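Local coordinates for protein insecticidal Delta-Endotoxin Cry8Ea1 (Bacillus Thuringiensis, PDB 3EB7) that is an insecticidal delta-endotoxin toxic to soil-dwelling Holotrichia parallela larvae, probably acting by perforating gut-cell membranes as other three-domain Cry toxins do, at residues 5-10 with 52-57. Sequence-based numbering, arbitrary orientation.
Sequences DAVKTA and MEQVEA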
ATOM      1  N   ASP A   5      -6.257 -13.957   8.412  1.00 29.78           N
ATOM      2  CA  ASP A   5      -7.328 -13.192   9.088  1.00 29.66           C
ATOM      3  C   ASP A   5      -6.969 -11.717   9.315  1.00 27.51           C
ATOM      4  O   ASP A   5      -7.750 -10.825   8.984  1.00 27.34           O
ATOM      5  CB  ASP A   5      -7.603 -13.852  10.439  1.00 30.96           C
ATOM      6  CG  ASP A   5      -9.031 -13.638  10.929  1.00 36.80           C
ATOM      7  OD1 ASP A   5      -9.759 -12.770  10.362  1.00 40.52           O
ATOM      8  OD2 ASP A   5      -9.419 -14.356  11.908  1.00 42.74           O
ATOM      9  N   ALA A   6      -5.787 -11.474   9.887  1.00 25.86           N
ATOM     10  CA  ALA A   6      -5.293 -10.106  10.184  1.00 24.18           C
ATOM     11  C   ALA A   6      -5.142  -9.264   8.924  1.00 22.92           C
ATOM     12  O   ALA A   6      -5.515  -8.105   8.898  1.00 22.92           O
ATOM     13  CB  ALA A   6      -4.004 -10.160  10.948  1.00 22.96           C
ATOM     14  N   VAL A   7      -4.628  -9.883   7.877  1.00 22.85           N
ATOM     15  CA  VAL A   7      -4.367  -9.227   6.608  1.00 22.92           C
ATOM     16  C   VAL A   7      -5.691  -8.964   5.910  1.00 22.84           C
ATOM     17  O   VAL A   7      -5.891  -7.939   5.278  1.00 21.63           O
ATOM     18  CB  VAL A   7      -3.409 -10.095   5.763  1.00 22.98           C
ATOM     19  CG1 VAL A   7      -3.409  -9.674   4.300  1.00 24.45           C
ATOM     20  CG2 VAL A   7      -2.005  -9.955   6.340  1.00 23.38           C
ATOM     21  N   LYS A   8      -6.615  -9.904   6.079  1.00 23.35           N
ATOM     22  CA  LYS A   8      -7.956  -9.750   5.579  1.00 23.57           C
ATOM     23  C   LYS A   8      -8.584  -8.522   6.233  1.00 22.44           C
ATOM     24  O   LYS A   8      -9.145  -7.684   5.565  1.00 22.05           O
ATOM     25  CB  LYS A   8      -8.734 -11.045   5.856  1.00 24.21           C
ATOM     26  CG  LYS A   8      -9.947 -11.253   5.010  1.00 27.70           C
ATOM     27  CD  LYS A   8     -10.728 -12.456   5.516  1.00 34.80           C
ATOM     28  CE  LYS A   8     -12.241 -12.296   5.283  1.00 37.77           C
ATOM     29  NZ  LYS A   8     -12.951 -11.763   6.484  1.00 38.16           N
ATOM     30  N   THR A   9      -8.451  -8.404   7.547  1.00 22.48           N
ATOM     31  CA  THR A   9      -9.008  -7.287   8.305  1.00 22.08           C
ATOM     32  C   THR A   9      -8.418  -5.946   7.893  1.00 22.22           C
ATOM     33  O   THR A   9      -9.148  -4.983   7.641  1.00 23.10           O
ATOM     34  CB  THR A   9      -8.762  -7.495   9.808  1.00 22.54           C
ATOM     35  OG1 THR A   9      -9.377  -8.732  10.196  1.00 25.13           O
ATOM     36  CG2 THR A   9      -9.357  -6.340  10.633  1.00 20.92           C
ATOM     37  N   ALA A  10      -7.095  -5.893   7.845  1.00 21.94           N
ATOM     38  CA  ALA A  10      -6.355  -4.694   7.520  1.00 21.73           C
ATOM     39  C   ALA A  10      -6.646  -4.228   6.096  1.00 21.74           C
ATOM     40  O   ALA A  10      -6.786  -3.024   5.858  1.00 21.26           O
ATOM     41  CB  ALA A  10      -4.863  -4.949   7.708  1.00 21.76           C
ATOM     42  N   MET A  52      -2.068  -9.507  17.218  1.00 20.78           N
ATOM     43  CA  MET A  52      -0.901  -9.881  18.001  1.00 22.00           C
ATOM     44  C   MET A  52      -0.330 -11.207  17.511  1.00 21.80           C
ATOM     45  O   MET A  52       0.887 -11.337  17.285  1.00 22.70           O
ATOM     46  CB  MET A  52      -1.255  -9.986  19.480  1.00 20.27           C
ATOM     47  CG  MET A  52      -1.680  -8.699  20.101  1.00 20.74           C
ATOM     48  SD  MET A  52      -1.922  -8.935  21.904  1.00 25.60           S
ATOM     49  CE  MET A  52      -2.652  -7.340  22.332  1.00 22.05           C
ATOM     50  N   GLU A  53      -1.205 -12.186  17.337  1.00 21.21           N
ATOM     51  CA  GLU A  53      -0.806 -13.490  16.814  1.00 22.09           C
ATOM     52  C   GLU A  53      -0.109 -13.391  15.455  1.00 21.07           C
ATOM     53  O   GLU A  53       0.884 -14.092  15.188  1.00 21.56           O
ATOM     54  CB  GLU A  53      -2.009 -14.438  16.751  1.00 21.10           C
ATOM     55  CG  GLU A  53      -2.613 -14.742  18.129  1.00 22.66           C
ATOM     56  CD  GLU A  53      -3.795 -15.737  18.076  1.00 24.75           C
ATOM     57  OE1 GLU A  53      -4.162 -16.231  16.989  1.00 28.08           O
ATOM     58  OE2 GLU A  53      -4.383 -16.034  19.137  1.00 30.63           O
ATOM     59  N   GLN A  54      -0.629 -12.529  14.596  1.00 20.82           N
ATOM     60  CA  GLN A  54       0.008 -12.259  13.303  1.00 20.67           C
ATOM     61  C   GLN A  54       1.499 -11.903  13.431  1.00 19.85           C
ATOM     62  O   GLN A  54       2.353 -12.574  12.893  1.00 18.60           O
ATOM     63  CB  GLN A  54      -0.736 -11.119  12.576  1.00 20.92           C
ATOM     64  CG  GLN A  54      -0.079 -10.736  11.288  1.00 22.74           C
ATOM     65  CD  GLN A  54      -0.549  -9.390  10.753  1.00 24.09           C
ATOM     66  OE1 GLN A  54      -0.515  -9.165   9.539  1.00 23.45           O
ATOM     67  NE2 GLN A  54      -0.992  -8.502  11.641  1.00 19.35           N
ATOM     68  N   VAL A  55       1.805 -10.830  14.147  1.00 20.31           N
ATOM     69  CA  VAL A  55       3.170 -10.321  14.149  1.00 20.13           C
ATOM     70  C   VAL A  55       4.059 -11.259  14.979  1.00 21.09           C
ATOM     71  O   VAL A  55       5.199 -11.455  14.640  1.00 21.41           O
ATOM     72  CB  VAL A  55       3.204  -8.823  14.546  1.00 19.70           C
ATOM     73  CG1 VAL A  55       4.606  -8.201  14.340  1.00 19.00           C
ATOM     74  CG2 VAL A  55       2.177  -8.047  13.675  1.00 19.10           C
ATOM     75  N   GLU A  56       3.519 -11.867  16.039  1.00 21.45           N
ATOM     76  CA  GLU A  56       4.248 -12.910  16.791  1.00 22.77           C
ATOM     77  C   GLU A  56       4.661 -14.079  15.895  1.00 21.55           C
ATOM     78  O   GLU A  56       5.789 -14.571  15.987  1.00 22.17           O
ATOM     79  CB  GLU A  56       3.450 -13.409  18.010  1.00 21.77           C
ATOM     80  CG  GLU A  56       3.284 -12.385  19.180  1.00 23.83           C
ATOM     81  CD  GLU A  56       2.333 -12.946  20.284  1.00 26.43           C
ATOM     82  OE1 GLU A  56       2.790 -13.247  21.423  1.00 27.73           O
ATOM     83  OE2 GLU A  56       1.112 -13.133  19.994  1.00 32.77           O
ATOM     84  N   ALA A  57       3.748 -14.539  15.044  1.00 21.51           N
ATOM     85  CA  ALA A  57       4.085 -15.554  14.036  1.00 21.32           C
ATOM     86  C   ALA A  57       5.157 -15.065  13.002  1.00 21.40           C
ATOM     87  O   ALA A  57       6.005 -15.828  12.615  1.00 21.64           O
ATOM     88  CB  ALA A  57       2.805 -16.075  13.324  1.00 19.89           C
TER
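Gln-54 reaches across to Ala-6 along nearly its whole length, and their CA atoms, 6.5 Å apart, are the nearest pair across the two segments. Starting at the helix, Gln-54 CB lies 3.8 Å from Ala-6 CB. With CG anti to the backbone N (chi1 176°) and the chain extended beyond it, the side chain runs past the methyl: Gln-54 CG is 4.0 Å from Ala-6 CB, and Gln-54 CD closes to 3.5 Å from the same carbon. Ala-6 CB stands almost straight above CD, so the methyl packs on the flat face of the amide. At the tip, one terminal amide atom points toward Val-7 CG2, which lies beyond the end of the group, displaced to the same side of its plane as the Ala-6 methyl. The side chains of Val-7 and Gln-54 cross at about a right angle. Every approach across the contact ends on a methyl carbon, so it is van der Waals packing, and it buries just 111 Å² in total. Beside it, a hydrogen bond between Glu-53 OE1 and Ser-2 OG ties the same two helices together. Within the toxin's N-terminal helical domain, this joins helix 2-20 to helix 47-59, while helix 198-220 packs on both Val-7, through Leu-213, and Gln-54, through Glu-210.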